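Local coordinates for protein D-aminoacyl-tRNA deacylase 1 (Homo sapiens, PDB 2OKV) that hydrolyses D-aminoacyl-tRNAs and mischarged glycyl-tRNA(Ala), as an editing enzyme whose selectivity rests on rejecting L-amino acids, and may also act in DNA replication, at residues B[13-17]-B[18-22]. Residues are numbered along the deposited sequence; the frame is centred on the assembly and turned at random.
Sequences VTVGG and EQISA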
ATOM      1  N   VAL B  13     -13.824   2.047  -6.077  1.00 39.17           N
ATOM      2  CA  VAL B  13     -13.537   0.855  -6.858  1.00 38.89           C
ATOM      3  C   VAL B  13     -14.396   0.915  -8.093  1.00 39.35           C
ATOM      4  O   VAL B  13     -15.617   1.163  -8.006  1.00 38.63           O
ATOM      5  CB  VAL B  13     -13.845  -0.430  -6.051  1.00 38.48           C
ATOM      6  CG1 VAL B  13     -13.804  -1.682  -6.934  1.00 39.51           C
ATOM      7  CG2 VAL B  13     -12.889  -0.554  -4.857  1.00 38.64           C
ATOM      8  N   THR B  14     -13.742   0.703  -9.236  1.00 39.22           N
ATOM      9  CA  THR B  14     -14.403   0.539 -10.533  1.00 40.33           C
ATOM     10  C   THR B  14     -14.114  -0.867 -11.085  1.00 40.08           C
ATOM     11  O   THR B  14     -13.032  -1.413 -10.865  1.00 39.78           O
ATOM     12  CB  THR B  14     -13.872   1.604 -11.533  1.00 39.76           C
ATOM     13  OG1 THR B  14     -14.376   2.896 -11.161  1.00 45.21           O
ATOM     14  CG2 THR B  14     -14.345   1.328 -12.884  1.00 43.20           C
ATOM     15  N   VAL B  15     -15.084  -1.441 -11.793  1.00 40.17           N
ATOM     16  CA  VAL B  15     -14.896  -2.672 -12.559  1.00 41.23           C
ATOM     17  C   VAL B  15     -15.374  -2.379 -13.987  1.00 41.62           C
ATOM     18  O   VAL B  15     -16.560  -2.189 -14.210  1.00 41.25           O
ATOM     19  CB  VAL B  15     -15.688  -3.857 -11.947  1.00 40.70           C
ATOM     20  CG1 VAL B  15     -15.726  -5.093 -12.903  1.00 41.57           C
ATOM     21  CG2 VAL B  15     -15.127  -4.227 -10.589  1.00 41.96           C
ATOM     22  N   GLY B  16     -14.431  -2.291 -14.923  1.00 42.31           N
ATOM     23  CA  GLY B  16     -14.723  -1.993 -16.323  1.00 43.15           C
ATOM     24  C   GLY B  16     -15.272  -0.598 -16.553  1.00 44.09           C
ATOM     25  O   GLY B  16     -15.971  -0.352 -17.525  1.00 43.91           O
ATOM     26  N   GLY B  17     -14.949   0.331 -15.664  1.00 44.73           N
ATOM     27  CA  GLY B  17     -15.483   1.690 -15.768  1.00 45.86           C
ATOM     28  C   GLY B  17     -16.766   1.898 -14.972  1.00 46.44           C
ATOM     29  O   GLY B  17     -17.197   3.039 -14.787  1.00 47.27           O
ATOM     30  N   GLU B  18     -17.367   0.802 -14.499  1.00 45.83           N
ATOM     31  CA  GLU B  18     -18.529   0.860 -13.604  1.00 45.63           C
ATOM     32  C   GLU B  18     -18.140   1.068 -12.143  1.00 45.29           C
ATOM     33  O   GLU B  18     -17.418   0.241 -11.554  1.00 43.76           O
ATOM     34  CB  GLU B  18     -19.338  -0.415 -13.724  1.00 46.03           C
ATOM     35  CG  GLU B  18     -20.309  -0.681 -12.567  1.00 47.68           C
ATOM     36  CD  GLU B  18     -21.227  -1.831 -12.872  1.00 49.13           C
ATOM     37  OE1 GLU B  18     -21.615  -2.603 -11.944  1.00 48.41           O
ATOM     38  OE2 GLU B  18     -21.540  -1.966 -14.065  1.00 51.06           O
ATOM     39  N   GLN B  19     -18.625   2.159 -11.553  1.00 45.11           N
ATOM     40  CA  GLN B  19     -18.287   2.456 -10.165  1.00 45.06           C
ATOM     41  C   GLN B  19     -19.060   1.508  -9.281  1.00 44.60           C
ATOM     42  O   GLN B  19     -20.292   1.476  -9.347  1.00 45.25           O
ATOM     43  CB  GLN B  19     -18.590   3.905  -9.776  1.00 45.46           C
ATOM     44  CG  GLN B  19     -18.258   4.165  -8.294  1.00 46.66           C
ATOM     45  CD  GLN B  19     -18.148   5.633  -7.936  1.00 50.23           C
ATOM     46  OE1 GLN B  19     -17.263   6.347  -8.427  1.00 50.47           O
ATOM     47  NE2 GLN B  19     -19.038   6.091  -7.060  1.00 49.83           N
ATOM     48  N   ILE B  20     -18.326   0.724  -8.489  1.00 43.50           N
ATOM     49  CA  ILE B  20     -18.887  -0.279  -7.571  1.00 43.17           C
ATOM     50  C   ILE B  20     -19.139   0.324  -6.169  1.00 42.77           C
ATOM     51  O   ILE B  20     -20.181   0.098  -5.547  1.00 42.53           O
ATOM     52  CB  ILE B  20     -17.908  -1.499  -7.412  1.00 43.09           C
ATOM     53  CG1 ILE B  20     -17.667  -2.230  -8.748  1.00 42.13           C
ATOM     54  CG2 ILE B  20     -18.397  -2.471  -6.348  1.00 44.94           C
ATOM     55  CD1 ILE B  20     -18.910  -2.687  -9.501  1.00 41.10           C
ATOM     56  N   SER B  21     -18.161   1.058  -5.662  1.00 41.40           N
ATOM     57  CA  SER B  21     -18.293   1.671  -4.351  1.00 41.02           C
ATOM     58  C   SER B  21     -17.368   2.863  -4.264  1.00 40.44           C
ATOM     59  O   SER B  21     -16.447   3.006  -5.075  1.00 39.42           O
ATOM     60  CB  SER B  21     -17.974   0.643  -3.260  1.00 41.74           C
ATOM     61  OG  SER B  21     -16.644   0.185  -3.369  1.00 44.14           O
ATOM     62  N   ALA B  22     -17.620   3.725  -3.285  1.00 39.39           N
ATOM     63  CA  ALA B  22     -16.828   4.923  -3.093  1.00 39.17           C
ATOM     64  C   ALA B  22     -16.966   5.373  -1.649  1.00 38.97           C
ATOM     65  O   ALA B  22     -18.053   5.254  -1.064  1.00 37.69           O
ATOM     66  CB  ALA B  22     -17.303   6.019  -4.018  1.00 38.72           C
TER
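A beta hairpin with a two-residue loop and a classic bulge joins Val13-Gly17 to Glu18-Ala22. Its tip is a type I' turn from Val15 to Glu18, identified by both Gly16 and Gly17 having positive phi, and Val15 and Glu18 close it as a hydrogen-bonded pair. Val15 N donates to Glu18 O at 2.9 Å, whereas the return bond, Glu18 N to Val15 O, is 3.1 Å and reaches the oxygen from above its carbonyl plane. Two residues of the second strand, Ile20 and Ser21, face Val13 and define the bulge. Val13 O takes a short bond from Ile20 N (2.8 Å) and a weak one from Ser21 N (3.5 Å); Val13 N pairs with Ser21 O at 3.0 Å. The bulge residue Ile20 has a helical-type psi of -46°, and its side chain turns toward the first strand. Ile20 CG1, placed beside its own backbone N (chi1 -62°), lies 3.7 Å from Val15 CG2, and Ile20 CB packs more loosely on Val13 CG1. Ser21 OG lies near Val13 CB, its hydroxyl hydrogen-bonded to the carbonyl of Asp124. The hairpin supplies two strands of a three-stranded antiparallel sheet, with strand 10-15 in the middle: Thr14 pairs through its backbone with Gln132 of strand 131-137, while buried Val13 packs against Leu75 and Val77 of strand 73-78 in the neighbouring mixed sheet.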